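Side-chain contact in triphenylmethane reductase (Citrobacter sp., PDB 2JL1), which probably reduces triphenylmethane dyes, using an NADP cofactor held in a Rossmann-type domain of the NmrA-like family: residues K22-P25 and A26-I30. Numbering follows the deposited sequence.
Sequences KKVP and ASQII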
loop_
_atom_site.group_PDB
_atom_site.type_symbol
_atom_site.label_atom_id
_atom_site.label_comp_id
_atom_site.label_asym_id
_atom_site.label_seq_id
_atom_site.Cartn_x
_atom_site.Cartn_y
_atom_site.Cartn_z
ATOM N N LYS A 22 -14.554 20.728 -22.140
ATOM C CA LYS A 22 -14.756 22.176 -22.046
ATOM C C LYS A 22 -13.437 22.915 -21.816
ATOM O O LYS A 22 -13.416 24.145 -21.781
ATOM C CB LYS A 22 -15.745 22.521 -20.936
ATOM C CG LYS A 22 -17.147 22.009 -21.163
ATOM C CD LYS A 22 -18.039 22.511 -20.043
ATOM C CE LYS A 22 -19.374 21.782 -19.981
ATOM N NZ LYS A 22 -19.699 21.527 -18.540
ATOM N N LYS A 23 -12.331 22.179 -21.674
ATOM C CA LYS A 23 -11.041 22.811 -21.365
ATOM C C LYS A 23 -9.940 22.587 -22.405
ATOM O O LYS A 23 -9.102 23.452 -22.613
ATOM C CB LYS A 23 -10.538 22.368 -19.979
ATOM C CG LYS A 23 -11.386 22.832 -18.808
ATOM C CD LYS A 23 -10.998 22.082 -17.514
ATOM C CE LYS A 23 -11.921 22.435 -16.327
ATOM N NZ LYS A 23 -11.731 23.839 -15.839
ATOM N N VAL A 24 -9.925 21.411 -23.019
ATOM C CA VAL A 24 -8.874 21.027 -23.952
ATOM C C VAL A 24 -9.530 20.449 -25.216
ATOM O O VAL A 24 -10.668 19.979 -25.146
ATOM C CB VAL A 24 -7.875 19.997 -23.316
ATOM C CG1 VAL A 24 -7.092 20.617 -22.145
ATOM C CG2 VAL A 24 -8.603 18.735 -22.850
ATOM N N PRO A 25 -8.828 20.493 -26.375
ATOM C CA PRO A 25 -9.389 19.893 -27.594
ATOM C C PRO A 25 -9.628 18.403 -27.415
ATOM O O PRO A 25 -8.893 17.752 -26.666
ATOM C CB PRO A 25 -8.288 20.121 -28.636
ATOM C CG PRO A 25 -7.533 21.287 -28.133
ATOM C CD PRO A 25 -7.509 21.096 -26.640
ATOM N N ALA A 26 -10.637 17.873 -28.102
ATOM C CA ALA A 26 -11.012 16.463 -27.963
ATOM C C ALA A 26 -9.881 15.509 -28.341
ATOM O O ALA A 26 -9.787 14.410 -27.804
ATOM C CB ALA A 26 -12.259 16.159 -28.776
ATOM N N SER A 27 -9.023 15.939 -29.265
ATOM C CA SER A 27 -7.892 15.122 -29.715
ATOM C C SER A 27 -6.818 14.906 -28.629
ATOM O O SER A 27 -5.980 14.004 -28.743
ATOM C CB SER A 27 -7.261 15.748 -30.963
ATOM O OG SER A 27 -6.589 16.960 -30.642
ATOM N N GLN A 28 -6.849 15.742 -27.592
ATOM C CA GLN A 28 -5.867 15.732 -26.507
ATOM C C GLN A 28 -6.278 14.749 -25.381
ATOM O O GLN A 28 -5.493 14.440 -24.491
ATOM C CB GLN A 28 -5.709 17.164 -25.954
ATOM C CG GLN A 28 -4.485 17.392 -25.075
ATOM C CD GLN A 28 -4.356 18.822 -24.532
ATOM O OE1 GLN A 28 -4.929 19.784 -25.080
ATOM N NE2 GLN A 28 -3.575 18.970 -23.457
ATOM N N ILE A 29 -7.516 14.270 -25.439
ATOM C CA ILE A 29 -8.049 13.388 -24.411
ATOM C C ILE A 29 -8.024 11.951 -24.930
ATOM O O ILE A 29 -8.354 11.718 -26.085
ATOM C CB ILE A 29 -9.501 13.796 -24.042
ATOM C CG1 ILE A 29 -9.546 15.275 -23.637
ATOM C CG2 ILE A 29 -10.075 12.879 -22.953
ATOM C CD1 ILE A 29 -10.928 15.905 -23.678
ATOM N N ILE A 30 -7.640 10.999 -24.072
ATOM C CA ILE A 30 -7.668 9.570 -24.393
ATOM C C ILE A 30 -8.524 8.812 -23.378
ATOM O O ILE A 30 -8.231 8.809 -22.175
ATOM C CB ILE A 30 -6.260 8.930 -24.400
ATOM C CG1 ILE A 30 -5.325 9.632 -25.395
ATOM C CG2 ILE A 30 -6.348 7.447 -24.741
ATOM C CD1 ILE A 30 -3.864 9.330 -25.164
#
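Gln28 N donates to Pro25 O at 3.0 Å, closing a turn of 3-10 helix just before strand 29-33 of the Rossmann-type parallel sheet. One residue on, Ile29 N reaches Ala26 O at a longer 3.3 Å, and the chain then leaves the turn as the strand. The turn thereby completes the beta-alpha-beta crossover that runs from strand 3-5 through helix 11-20 to strand 29-33.

The Gln28 side chain folds back over Val24 and Pro25. With CG anti to the backbone N (chi1 -165°) and the chain extended beyond it, the amide is carried to these two residues, and the side chains of Gln28 and Val24 cross at about a right angle. Its OE1 atom lies 3.4 Å from Val24 CB and 3.3 Å from Pro25 CD, so the carbonyl oxygen of the Gln28 amide rests against carbon atoms of both residues. The other end of the amide is anchored elsewhere: NE2 hydrogen-bonds to Phe1 O, tying the turn to the N-terminus ahead of strand 3-5, while the backbones of Gln28 and Ile30 pair with Ile3.

Val24 divides its two methyls between different neighbours. CG1 faces the Gln28 amide, 3.7 Å from OE1, and CG2 packs on the buried Ile29. The latter also touches Leu21 and, on helix 11-20, Ile17 and Leu20, so Val24 joins the loop to the apolar surroundings of Ile29, which rests on helix 11-20. At chi1 -55°, Ile29 CG1 sits anti to its own carbonyl carbon and turns back to the loop, meeting Val24 CG2 at 3.7 Å, with CD1 at 3.8 Å from the same methyl.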